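Local coordinates for protein Pab-dependent poly(a)-specific ribonuclease subunit PAN2 (Neurospora crassa, PDB 4CZX) that forms the N-terminal WD40 propeller of the catalytic subunit of the PAN deadenylation complex, a nuclease predicted to shorten the poly(A) tails of mRNA, at residues Gly192-Asp197 / Ala220-Tyr225; Ala246-Met251 / Gly288-Phe293; Ser162-Ala167 / Val174-Pro179; Leu198-Asp203 / Phe229-Met234. All blocks are in the same frame, centred on the assembly; numbering follows the deposited sequence.

Contact 1: residues Gly192-Asp197 / Ala220-Tyr225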
loop_
_atom_site.group_PDB
_atom_site.type_symbol
_atom_site.label_atom_id
_atom_site.label_comp_id
_atom_site.label_asym_id
_atom_site.label_seq_id
_atom_site.Cartn_x
_atom_site.Cartn_y
_atom_site.Cartn_z
ATOM N N GLY A 192 24.281 15.351 -41.350
ATOM C CA GLY A 192 23.992 16.764 -41.234
ATOM C C GLY A 192 23.531 17.271 -39.875
ATOM O O GLY A 192 23.940 18.352 -39.465
ATOM N N ALA A 193 22.681 16.515 -39.178
ATOM C CA ALA A 193 22.119 16.992 -37.908
ATOM C C ALA A 193 22.081 15.939 -36.807
ATOM O O ALA A 193 22.090 16.282 -35.616
ATOM C CB ALA A 193 20.709 17.532 -38.128
ATOM N N PHE A 194 21.982 14.668 -37.181
ATOM C CA PHE A 194 21.920 13.616 -36.166
ATOM C C PHE A 194 22.472 12.288 -36.643
ATOM O O PHE A 194 22.515 11.983 -37.832
ATOM C CB PHE A 194 20.479 13.395 -35.666
ATOM C CG PHE A 194 19.573 12.744 -36.675
ATOM C CD1 PHE A 194 18.909 13.519 -37.631
ATOM C CD2 PHE A 194 19.368 11.372 -36.666
ATOM C CE1 PHE A 194 18.073 12.926 -38.568
ATOM C CE2 PHE A 194 18.539 10.770 -37.598
ATOM C CZ PHE A 194 17.888 11.550 -38.557
ATOM N N ILE A 195 22.851 11.498 -35.657
ATOM C CA ILE A 195 23.315 10.139 -35.839
ATOM C C ILE A 195 22.313 9.255 -35.111
ATOM O O ILE A 195 22.097 9.429 -33.921
ATOM C CB ILE A 195 24.731 9.978 -35.287
ATOM C CG1 ILE A 195 25.726 10.627 -36.267
ATOM C CG2 ILE A 195 25.078 8.497 -35.065
ATOM C CD1 ILE A 195 27.109 10.830 -35.717
ATOM N N ASN A 196 21.660 8.357 -35.841
ATOM C CA ASN A 196 20.686 7.447 -35.257
ATOM C C ASN A 196 21.343 6.167 -34.705
ATOM O O ASN A 196 20.756 5.449 -33.887
ATOM C CB ASN A 196 19.627 7.072 -36.297
ATOM C CG ASN A 196 18.405 6.444 -35.667
ATOM O OD1 ASN A 196 17.857 6.983 -34.715
ATOM N ND2 ASN A 196 17.990 5.290 -36.170
ATOM N N ASP A 197 22.557 5.887 -35.167
ATOM C CA ASP A 197 23.266 4.676 -34.764
ATOM C C ASP A 197 24.750 4.789 -35.085
ATOM O O ASP A 197 25.147 5.408 -36.078
ATOM C CB ASP A 197 22.678 3.442 -35.463
ATOM C CG ASP A 197 22.942 2.138 -34.684
ATOM O OD1 ASP A 197 23.656 2.183 -33.661
ATOM O OD2 ASP A 197 22.416 1.077 -35.088
ATOM N N ALA A 220 12.148 13.994 -39.301
ATOM C CA ALA A 220 13.555 13.626 -39.452
ATOM C C ALA A 220 13.639 12.504 -40.474
ATOM O O ALA A 220 13.010 11.456 -40.313
ATOM C CB ALA A 220 14.171 13.191 -38.113
ATOM N N ILE A 221 14.402 12.729 -41.532
ATOM C CA ILE A 221 14.551 11.738 -42.584
ATOM C C ILE A 221 15.944 11.111 -42.548
ATOM O O ILE A 221 16.952 11.813 -42.434
ATOM C CB ILE A 221 14.284 12.383 -43.960
ATOM C CG1 ILE A 221 12.918 13.084 -43.928
ATOM C CG2 ILE A 221 14.357 11.351 -45.077
ATOM C CD1 ILE A 221 12.627 13.941 -45.138
ATOM N N LEU A 222 15.997 9.785 -42.626
ATOM C CA LEU A 222 17.275 9.063 -42.648
ATOM C C LEU A 222 17.970 9.101 -44.019
ATOM O O LEU A 222 17.313 9.191 -45.063
ATOM C CB LEU A 222 17.055 7.618 -42.227
ATOM C CG LEU A 222 16.718 7.466 -40.747
ATOM C CD1 LEU A 222 16.050 6.121 -40.499
ATOM C CD2 LEU A 222 17.998 7.604 -39.924
ATOM N N ASP A 223 19.300 9.014 -44.010
ATOM C CA ASP A 223 20.092 9.050 -45.245
ATOM C C ASP A 223 20.095 7.712 -45.990
ATOM O O ASP A 223 20.010 6.652 -45.369
ATOM C CB ASP A 223 21.534 9.470 -44.941
ATOM C CG ASP A 223 21.666 10.957 -44.648
ATOM O OD1 ASP A 223 20.866 11.761 -45.189
ATOM O OD2 ASP A 223 22.578 11.327 -43.885
ATOM N N PRO A 224 20.210 7.756 -47.331
ATOM C CA PRO A 224 20.210 6.557 -48.177
ATOM C C PRO A 224 21.581 5.890 -48.222
ATOM O O PRO A 224 22.010 5.374 -49.268
ATOM C CB PRO A 224 19.833 7.113 -49.555
ATOM C CG PRO A 224 20.440 8.473 -49.548
ATOM C CD PRO A 224 20.213 8.988 -48.146
ATOM N N TYR A 225 22.279 5.920 -47.095
ATOM C CA TYR A 225 23.608 5.335 -47.017
ATOM C C TYR A 225 24.051 5.188 -45.580
ATOM O O TYR A 225 23.507 5.820 -44.675
ATOM C CB TYR A 225 24.638 6.181 -47.772
ATOM C CG TYR A 225 24.563 7.660 -47.460
ATOM C CD1 TYR A 225 25.058 8.169 -46.264
ATOM C CD2 TYR A 225 24.001 8.551 -48.369
ATOM C CE1 TYR A 225 24.981 9.526 -45.971
ATOM C CE2 TYR A 225 23.923 9.914 -48.088
ATOM C CZ TYR A 225 24.416 10.394 -46.892
ATOM O OH TYR A 225 24.346 11.738 -46.605
HETATM O O HOH W 1 22.884 13.851 -43.625
#

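Contact 2: residues Ala246-Met251 / Gly288-Phe293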
loop_
_atom_site.group_PDB
_atom_site.type_symbol
_atom_site.label_atom_id
_atom_site.label_comp_id
_atom_site.label_asym_id
_atom_site.label_seq_id
_atom_site.Cartn_x
_atom_site.Cartn_y
_atom_site.Cartn_z
ATOM N N ALA A 246 19.067 4.027 -44.350
ATOM C CA ALA A 246 19.785 3.294 -43.301
ATOM C C ALA A 246 19.477 3.829 -41.921
ATOM O O ALA A 246 19.810 4.970 -41.607
ATOM C CB ALA A 246 21.273 3.343 -43.556
ATOM N N ALA A 247 18.862 2.982 -41.097
ATOM C CA ALA A 247 18.430 3.363 -39.757
ATOM C C ALA A 247 19.389 2.824 -38.694
ATOM O O ALA A 247 19.684 3.512 -37.712
ATOM C CB ALA A 247 17.017 2.863 -39.506
ATOM N N HIS A 248 19.857 1.592 -38.889
ATOM C CA HIS A 248 20.768 0.961 -37.933
ATOM C C HIS A 248 21.860 0.182 -38.634
ATOM O O HIS A 248 21.704 -0.249 -39.790
ATOM C CB HIS A 248 20.002 0.036 -36.981
ATOM C CG HIS A 248 18.846 0.710 -36.319
ATOM N ND1 HIS A 248 18.996 1.556 -35.242
ATOM C CD2 HIS A 248 17.529 0.706 -36.620
ATOM C CE1 HIS A 248 17.815 2.045 -34.907
ATOM N NE2 HIS A 248 16.909 1.541 -35.725
ATOM N N VAL A 249 22.972 0.015 -37.924
ATOM C CA VAL A 249 24.121 -0.684 -38.459
ATOM C C VAL A 249 24.925 -1.335 -37.335
ATOM O O VAL A 249 25.069 -0.786 -36.235
ATOM C CB VAL A 249 25.032 0.265 -39.283
ATOM C CG1 VAL A 249 25.683 1.316 -38.381
ATOM C CG2 VAL A 249 26.071 -0.518 -40.078
ATOM N N ARG A 250 25.412 -2.535 -37.620
ATOM C CA ARG A 250 26.346 -3.222 -36.741
ATOM C C ARG A 250 27.442 -3.835 -37.584
ATOM O O ARG A 250 27.170 -4.378 -38.655
ATOM C CB ARG A 250 25.656 -4.319 -35.927
ATOM C CG ARG A 250 24.731 -3.817 -34.829
ATOM C CD ARG A 250 25.517 -3.161 -33.706
ATOM N NE ARG A 250 24.657 -2.736 -32.595
ATOM C CZ ARG A 250 24.233 -1.493 -32.407
ATOM N NH1 ARG A 250 24.542 -0.527 -33.273
ATOM N NH2 ARG A 250 23.479 -1.215 -31.358
ATOM N N MET A 251 28.676 -3.759 -37.092
ATOM C CA MET A 251 29.776 -4.505 -37.698
ATOM C C MET A 251 29.581 -5.979 -37.395
ATOM O O MET A 251 29.191 -6.344 -36.280
ATOM C CB MET A 251 31.131 -4.041 -37.164
ATOM C CG MET A 251 31.490 -2.620 -37.557
ATOM S SD MET A 251 31.608 -2.405 -39.344
ATOM C CE MET A 251 32.964 -3.503 -39.787
ATOM N N GLY A 288 5.624 -3.362 -36.451
ATOM C CA GLY A 288 5.727 -1.918 -36.536
ATOM C C GLY A 288 7.000 -1.442 -37.202
ATOM O O GLY A 288 7.657 -2.193 -37.921
ATOM N N VAL A 289 7.335 -0.179 -36.958
ATOM C CA VAL A 289 8.563 0.423 -37.456
ATOM C C VAL A 289 9.739 -0.043 -36.596
ATOM O O VAL A 289 9.657 -0.001 -35.373
ATOM C CB VAL A 289 8.481 1.953 -37.421
ATOM C CG1 VAL A 289 9.797 2.571 -37.838
ATOM C CG2 VAL A 289 7.332 2.448 -38.306
ATOM N N VAL A 290 10.821 -0.493 -37.224
ATOM C CA VAL A 290 11.985 -0.943 -36.462
ATOM C C VAL A 290 12.629 0.258 -35.776
ATOM O O VAL A 290 12.844 1.296 -36.409
ATOM C CB VAL A 290 13.025 -1.666 -37.355
ATOM C CG1 VAL A 290 14.226 -2.091 -36.527
ATOM C CG2 VAL A 290 12.394 -2.869 -38.026
ATOM N N LEU A 291 12.897 0.122 -34.477
ATOM C CA LEU A 291 13.491 1.195 -33.674
ATOM C C LEU A 291 14.890 0.883 -33.158
ATOM O O LEU A 291 15.680 1.800 -32.912
ATOM C CB LEU A 291 12.611 1.511 -32.465
ATOM C CG LEU A 291 11.260 2.168 -32.734
ATOM C CD1 LEU A 291 10.583 2.442 -31.407
ATOM C CD2 LEU A 291 11.421 3.451 -33.534
ATOM N N HIS A 292 15.169 -0.401 -32.926
ATOM C CA HIS A 292 16.475 -0.817 -32.410
ATOM C C HIS A 292 16.924 -2.122 -33.029
ATOM O O HIS A 292 16.107 -2.936 -33.462
ATOM C CB HIS A 292 16.458 -0.963 -30.872
ATOM C CG HIS A 292 15.828 0.192 -30.169
ATOM N ND1 HIS A 292 16.458 1.408 -30.019
ATOM C CD2 HIS A 292 14.618 0.315 -29.573
ATOM C CE1 HIS A 292 15.644 2.246 -29.397
ATOM N NE2 HIS A 292 14.526 1.604 -29.103
ATOM N N PHE A 293 18.238 -2.310 -33.040
ATOM C CA PHE A 293 18.877 -3.450 -33.684
ATOM C C PHE A 293 20.165 -3.828 -32.951
ATOM O O PHE A 293 20.901 -2.954 -32.488
ATOM C CB PHE A 293 19.178 -3.127 -35.161
ATOM C CG PHE A 293 19.958 -4.192 -35.862
ATOM C CD1 PHE A 293 19.380 -5.424 -36.129
ATOM C CD2 PHE A 293 21.270 -3.966 -36.254
ATOM C CE1 PHE A 293 20.091 -6.411 -36.781
ATOM C CE2 PHE A 293 21.994 -4.957 -36.910
ATOM C CZ PHE A 293 21.404 -6.181 -37.163
HETATM O O HOH W 2 14.814 3.179 -36.471
#

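Contact 3: residues Ser162-Ala167 / Val174-Pro179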
loop_
_atom_site.group_PDB
_atom_site.type_symbol
_atom_site.label_atom_id
_atom_site.label_comp_id
_atom_site.label_asym_id
_atom_site.label_seq_id
_atom_site.Cartn_x
_atom_site.Cartn_y
_atom_site.Cartn_z
ATOM N N SER A 162 36.741 1.026 -29.425
ATOM C CA SER A 162 37.343 -0.029 -30.232
ATOM C C SER A 162 38.840 0.170 -30.174
ATOM O O SER A 162 39.486 -0.224 -29.202
ATOM C CB SER A 162 36.835 -0.007 -31.678
ATOM O OG SER A 162 36.908 1.295 -32.247
ATOM N N ARG A 163 39.387 0.790 -31.215
ATOM C CA ARG A 163 40.779 1.232 -31.224
ATOM C C ARG A 163 40.880 2.544 -30.444
ATOM O O ARG A 163 41.857 2.799 -29.742
ATOM C CB ARG A 163 41.279 1.412 -32.662
ATOM C CG ARG A 163 42.770 1.700 -32.765
ATOM C CD ARG A 163 43.210 1.995 -34.204
ATOM N NE ARG A 163 42.877 0.924 -35.141
ATOM C CZ ARG A 163 43.760 0.070 -35.650
ATOM N NH1 ARG A 163 45.041 0.154 -35.310
ATOM N NH2 ARG A 163 43.361 -0.869 -36.501
ATOM N N TYR A 164 39.845 3.366 -30.599
ATOM C CA TYR A 164 39.702 4.652 -29.922
ATOM C C TYR A 164 38.282 4.726 -29.408
ATOM O O TYR A 164 37.455 3.886 -29.756
ATOM C CB TYR A 164 39.965 5.836 -30.868
ATOM C CG TYR A 164 41.274 5.769 -31.622
ATOM C CD1 TYR A 164 42.486 5.950 -30.967
ATOM C CD2 TYR A 164 41.295 5.520 -32.983
ATOM C CE1 TYR A 164 43.685 5.880 -31.650
ATOM C CE2 TYR A 164 42.487 5.452 -33.681
ATOM C CZ TYR A 164 43.680 5.636 -33.009
ATOM O OH TYR A 164 44.867 5.568 -33.693
ATOM N N ILE A 165 37.986 5.740 -28.604
ATOM C CA ILE A 165 36.611 5.979 -28.199
ATOM C C ILE A 165 35.928 6.772 -29.305
ATOM O O ILE A 165 36.295 7.910 -29.572
ATOM C CB ILE A 165 36.522 6.741 -26.859
ATOM C CG1 ILE A 165 37.072 5.870 -25.724
ATOM C CG2 ILE A 165 35.082 7.148 -26.556
ATOM C CD1 ILE A 165 37.217 6.612 -24.407
ATOM N N CYS A 166 34.951 6.152 -29.957
ATOM C CA CYS A 166 34.231 6.823 -31.026
ATOM C C CYS A 166 32.979 7.444 -30.449
ATOM O O CYS A 166 32.112 6.764 -29.882
ATOM C CB CYS A 166 33.905 5.862 -32.163
ATOM S SG CYS A 166 35.380 5.084 -32.869
ATOM N N ALA A 167 32.901 8.758 -30.603
ATOM C CA ALA A 167 31.943 9.563 -29.863
ATOM C C ALA A 167 31.031 10.336 -30.805
ATOM O O ALA A 167 31.453 11.317 -31.415
ATOM C CB ALA A 167 32.681 10.517 -28.940
ATOM N N VAL A 174 31.244 12.928 -35.585
ATOM C CA VAL A 174 31.864 11.929 -34.735
ATOM C C VAL A 174 33.218 12.434 -34.259
ATOM O O VAL A 174 34.066 12.790 -35.070
ATOM C CB VAL A 174 32.037 10.599 -35.472
ATOM C CG1 VAL A 174 32.805 9.594 -34.587
ATOM C CG2 VAL A 174 30.679 10.042 -35.842
ATOM N N ASN A 175 33.407 12.494 -32.941
ATOM C CA ASN A 175 34.732 12.776 -32.388
ATOM C C ASN A 175 35.467 11.475 -32.099
ATOM O O ASN A 175 34.913 10.572 -31.476
ATOM C CB ASN A 175 34.640 13.607 -31.101
ATOM C CG ASN A 175 34.173 15.021 -31.348
ATOM O OD1 ASN A 175 34.297 15.548 -32.453
ATOM N ND2 ASN A 175 33.643 15.653 -30.310
ATOM N N ILE A 176 36.710 11.383 -32.551
ATOM C CA ILE A 176 37.539 10.234 -32.231
ATOM C C ILE A 176 38.436 10.614 -31.063
ATOM O O ILE A 176 39.335 11.447 -31.197
ATOM C CB ILE A 176 38.361 9.789 -33.444
ATOM C CG1 ILE A 176 37.427 9.547 -34.628
ATOM C CG2 ILE A 176 39.182 8.528 -33.129
ATOM C CD1 ILE A 176 38.145 9.385 -35.927
ATOM N N LEU A 177 38.170 10.005 -29.914
ATOM C CA LEU A 177 38.822 10.387 -28.667
ATOM C C LEU A 177 39.938 9.433 -28.271
ATOM O O LEU A 177 39.779 8.215 -28.339
ATOM C CB LEU A 177 37.807 10.444 -27.527
ATOM C CG LEU A 177 36.510 11.221 -27.706
ATOM C CD1 LEU A 177 35.711 11.123 -26.407
ATOM C CD2 LEU A 177 36.798 12.663 -28.058
ATOM N N ASP A 178 41.063 9.997 -27.850
ATOM C CA ASP A 178 42.135 9.196 -27.285
ATOM C C ASP A 178 41.585 8.473 -26.051
ATOM O O ASP A 178 41.005 9.098 -25.159
ATOM C CB ASP A 178 43.333 10.069 -26.924
ATOM C CG ASP A 178 44.515 9.256 -26.426
ATOM O OD1 ASP A 178 44.463 8.786 -25.268
ATOM O OD2 ASP A 178 45.479 9.091 -27.195
ATOM N N PRO A 179 41.726 7.142 -26.008
ATOM C CA PRO A 179 41.099 6.386 -24.915
ATOM C C PRO A 179 41.791 6.568 -23.568
ATOM O O PRO A 179 41.204 6.247 -22.539
ATOM C CB PRO A 179 41.210 4.935 -25.389
ATOM C CG PRO A 179 42.402 4.930 -26.289
ATOM C CD PRO A 179 42.395 6.267 -26.985
#

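Contact 4: residues Leu198-Asp203 / Phe229-Met234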
loop_
_atom_site.group_PDB
_atom_site.type_symbol
_atom_site.label_atom_id
_atom_site.label_comp_id
_atom_site.label_asym_id
_atom_site.label_seq_id
_atom_site.Cartn_x
_atom_site.Cartn_y
_atom_site.Cartn_z
ATOM N N LEU A 198 25.569 4.163 -34.247
ATOM C CA LEU A 198 27.006 4.099 -34.458
ATOM C C LEU A 198 27.508 2.727 -34.020
ATOM O O LEU A 198 27.116 2.231 -32.966
ATOM C CB LEU A 198 27.732 5.213 -33.679
ATOM C CG LEU A 198 29.272 5.222 -33.816
ATOM C CD1 LEU A 198 29.848 6.633 -33.738
ATOM C CD2 LEU A 198 29.970 4.330 -32.782
ATOM N N ASP A 199 28.364 2.119 -34.832
ATOM C CA ASP A 199 29.115 0.946 -34.389
ATOM C C ASP A 199 30.547 1.101 -34.853
ATOM O O ASP A 199 30.838 1.906 -35.742
ATOM C CB ASP A 199 28.507 -0.360 -34.917
ATOM C CG ASP A 199 28.953 -1.578 -34.099
ATOM O OD1 ASP A 199 29.489 -1.368 -32.992
ATOM O OD2 ASP A 199 28.769 -2.722 -34.561
ATOM N N THR A 200 31.451 0.333 -34.254
ATOM C CA THR A 200 32.844 0.423 -34.631
ATOM C C THR A 200 33.564 -0.881 -34.311
ATOM O O THR A 200 33.231 -1.553 -33.340
ATOM C CB THR A 200 33.543 1.627 -33.926
ATOM O OG1 THR A 200 34.946 1.601 -34.202
ATOM C CG2 THR A 200 33.334 1.588 -32.411
ATOM N N SER A 201 34.509 -1.232 -35.179
ATOM C CA SER A 201 35.470 -2.305 -34.960
ATOM C C SER A 201 36.824 -1.635 -34.813
ATOM O O SER A 201 36.907 -0.409 -34.886
ATOM C CB SER A 201 35.470 -3.288 -36.127
ATOM O OG SER A 201 35.899 -2.654 -37.327
ATOM N N ASN A 202 37.892 -2.407 -34.635
ATOM C CA ASN A 202 39.202 -1.786 -34.500
ATOM C C ASN A 202 39.605 -1.069 -35.793
ATOM O O ASN A 202 40.453 -0.181 -35.765
ATOM C CB ASN A 202 40.283 -2.821 -34.098
ATOM C CG ASN A 202 40.118 -3.315 -32.661
ATOM O OD1 ASN A 202 39.573 -2.612 -31.800
ATOM N ND2 ASN A 202 40.584 -4.533 -32.396
ATOM N N ASP A 203 38.989 -1.432 -36.921
ATOM C CA ASP A 203 39.378 -0.845 -38.207
ATOM C C ASP A 203 38.380 0.150 -38.818
ATOM O O ASP A 203 38.742 0.895 -39.737
ATOM C CB ASP A 203 39.642 -1.945 -39.235
ATOM C CG ASP A 203 40.827 -2.812 -38.867
ATOM O OD1 ASP A 203 41.696 -2.356 -38.085
ATOM O OD2 ASP A 203 40.885 -3.950 -39.373
ATOM N N PHE A 229 34.123 5.211 -41.891
ATOM C CA PHE A 229 35.396 5.840 -41.562
ATOM C C PHE A 229 36.465 4.782 -41.286
ATOM O O PHE A 229 36.204 3.807 -40.584
ATOM C CB PHE A 229 35.237 6.766 -40.349
ATOM C CG PHE A 229 36.446 7.615 -40.070
ATOM C CD1 PHE A 229 36.577 8.861 -40.662
ATOM C CD2 PHE A 229 37.441 7.176 -39.202
ATOM C CE1 PHE A 229 37.680 9.653 -40.413
ATOM C CE2 PHE A 229 38.555 7.964 -38.954
ATOM C CZ PHE A 229 38.671 9.212 -39.569
ATOM N N ASP A 230 37.652 4.990 -41.850
ATOM C CA ASP A 230 38.794 4.088 -41.702
ATOM C C ASP A 230 39.558 4.423 -40.430
ATOM O O ASP A 230 40.242 5.437 -40.377
ATOM C CB ASP A 230 39.706 4.208 -42.933
ATOM C CG ASP A 230 40.941 3.299 -42.876
ATOM O OD1 ASP A 230 41.260 2.701 -41.819
ATOM O OD2 ASP A 230 41.609 3.204 -43.926
ATOM N N LEU A 231 39.450 3.570 -39.414
ATOM C CA LEU A 231 40.061 3.847 -38.115
ATOM C C LEU A 231 41.558 3.563 -38.114
ATOM O O LEU A 231 42.313 4.155 -37.341
ATOM C CB LEU A 231 39.387 3.026 -37.005
ATOM C CG LEU A 231 38.411 3.750 -36.080
ATOM C CD1 LEU A 231 38.202 2.963 -34.793
ATOM C CD2 LEU A 231 38.857 5.187 -35.788
ATOM N N LYS A 232 41.980 2.652 -38.984
ATOM C CA LYS A 232 43.376 2.262 -39.070
ATOM C C LYS A 232 44.209 3.417 -39.616
ATOM O O LYS A 232 45.231 3.788 -39.041
ATOM C CB LYS A 232 43.521 1.015 -39.949
ATOM C CG LYS A 232 44.889 0.346 -39.904
ATOM C CD LYS A 232 44.977 -0.762 -40.947
ATOM C CE LYS A 232 46.398 -1.284 -41.104
ATOM N NZ LYS A 232 46.903 -1.915 -39.851
ATOM N N ASN A 233 43.749 3.999 -40.716
ATOM C CA ASN A 233 44.476 5.079 -41.365
ATOM C C ASN A 233 43.854 6.458 -41.143
ATOM O O ASN A 233 44.274 7.435 -41.764
ATOM C CB ASN A 233 44.593 4.785 -42.865
ATOM C CG ASN A 233 45.132 3.387 -43.141
ATOM O OD1 ASN A 233 46.326 3.129 -42.991
ATOM N ND2 ASN A 233 44.248 2.476 -43.539
ATOM N N MET A 234 42.850 6.520 -40.265
ATOM C CA MET A 234 42.197 7.771 -39.852
ATOM C C MET A 234 41.731 8.668 -40.997
ATOM O O MET A 234 42.071 9.848 -41.038
ATOM C CB MET A 234 43.124 8.576 -38.939
ATOM C CG MET A 234 43.408 7.901 -37.603
ATOM S SD MET A 234 41.938 7.789 -36.561
ATOM C CE MET A 234 41.931 9.408 -35.803
#

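Contact 1: residues Gly192-Asp197 / Ala220-Tyr225
The far half of the F194 ring reaches across to the loop 220-225 and meets three successive residues. Its CE1 lies 3.9 Å from A220 CB, its CZ stands near the carbonyl oxygen of I221, and CE2 meets L222 CD2 at 4.0 Å, the methyl sitting at the ring edge close to its plane. With CG between the backbone N and the carbonyl carbon (chi1 71°), the F194 ring is directed toward the loop, where the L222 side chain crosses it at about a right angle. The same methyl, L222 CD2, also packs on N196 CB at 4.0 Å. Strand 194-200 is the first strand of a four-stranded antiparallel propeller blade, and the loop joins its second and third strands, 204-210 and 225-230. An alanine in place of F194 would probably leave A220 CB and L222 CD2 without their aromatic partner and let the loop move more freely. Away from this apolar patch the packing gives way to water: one accepts from G192 N at 3.1 Å and donates to D223 OD2 at 2.6 Å. N196 turns its amide elsewhere, ND2 bonding to A247 O, while its side chain lies about 3 Å from a bound MES, probably from the crystallisation liquor.

Contact 2: residues Ala246-Met251 / Gly288-Phe293
Strands 248-251 and 290-293 run nearly parallel, 15° apart, with their axes 7.4 Å from each other at closest approach, and no direct hydrogen bond links the two segments. They are edge strands of neighbouring sheets of the beta-propeller, and the contact is made by side chains packing on side chains and on the backbone of the other strand. The H248 ring reaches the backbone of L291 and H292: its CE1 comes within 2.9 Å of L291 O, and H292 CA sits over one face in a CH-pi contact, 4.3 Å from the ring centroid. H248 ND1 makes a weak hydrogen bond to D197 OD2, and H248 CB packs on F293 CB at 3.7 Å. The F293 side chain, with CG anti to its backbone N (chi1 174°), and that of R250 slide past each other in opposite directions, R250 CG lying 3.6 Å from F293 CE2, with guanidinium and ring planes 48° apart. F293 O lies over one face of that guanidinium, NH1 and NE of which bond elsewhere: NH1 to V249 O at 3.0 Å and in a salt bridge to D197, NE to D294. A water bridges H248 and V290, 2.8 Å from H248 NE2 and donating to V290 O at 2.7 Å.

Contact 3: residues Ser162-Ala167 / Val174-Pro179
The Y164 ring has P179 CD at its edge, in plane and 4.0 Å from CD1, while R163 CG, from its own segment, covers one face toward the rim. I176 CG2 approaches the ring obliquely and comes within 3.6 Å of Y164 CB. Strands 165-169 and 173-177 form the central beta hairpin of a four-stranded propeller blade, in the fourth predicted WD repeat. I165 faces L177 and A167 faces N175 as hydrogen-bonded antiparallel pairs, each closed by two backbone bonds; L177 N to I165 O is the straightest, 2.8 Å long with an angle of 170° at the hydrogen. C166 and I176 between them form a non-hydrogen-bonded pair on the opposite face. On the face of I165, A167 and L177, L177 CB packs on I165 CB at 4.0 Å, and its CD1 touches both A167 CB and I165 CG2. An alanine in place of L177 would probably open a gap beside A167 CB and I165 CG2. The amide of N175 is engaged by Y156, D154 and Q187. Backbone bonds from C166, V174 and I176 reach the flanking strands, and V174 packs on I195 and L198: polar links knit the blade, and apolar side chains join it to the next.

Contact 4: residues Leu198-Asp203 / Phe229-Met234
L231 has an unusual first torsion (chi1 -104°, off the staggered positions), and T200 has OG1 anti to its backbone N (chi1 174°); the two side chains cross at about a right angle. L231 CD1 lies 3.6 Å from T200 OG1 and equally near S201 O. Its CB packs against the carbonyl of D203, 3.5 Å from D203 O. The hydroxyl of T200 has polar partners beyond this contact, F204 O and S162 OG. One hydrogen bond joins the segments: L231 N donates to D203 O at 2.8 Å, coming from well above the carbonyl plane. Both segments belong to one four-stranded antiparallel propeller blade, where they carry the chain out of strands 194-200 and 225-230 at the same end, into the turns toward 204-210 and 235-241. The second of these turns is organised by D230, whose OD1 accepts from N233 N at 3.0 Å, an Asx motif. That donor stands above the carboxylate plane, whereas N233 ND2 meets OD2 on its syn side, 2.8 Å away and nearly straight at 177°. Both oxygens are engaged, which probably holds the carboxylate against rotation. On the other turn D203 OD1 forms a salt bridge with R163 of the preceding blade, and R163 NE also bonds to N202 O. K232 CB lies 4.3 Å from D203 OD1.

Overall arrangement
Contact 3 is the buried one, a hairpin within a single blade, tied by backbone bonds and apolar side chains. Contacts 1 and 4 share strand 194-200 and the blade it opens: contact 1 is a surface patch of apolar and water-mediated touches at one end, contact 4 a partly buried pair of turns at the other. Contact 2, partly buried, joins neighbouring sheets through side chains that pack on side chains and backbone, with a bridging water. Charged links run between blades, from contact 1 to contact 2 and from contact 3 to contact 4, and M251 N of contact 2 meets D199 OD2 of contact 4. Contacts 2 and 3 do not touch, their nearest atoms being about 8 Å apart.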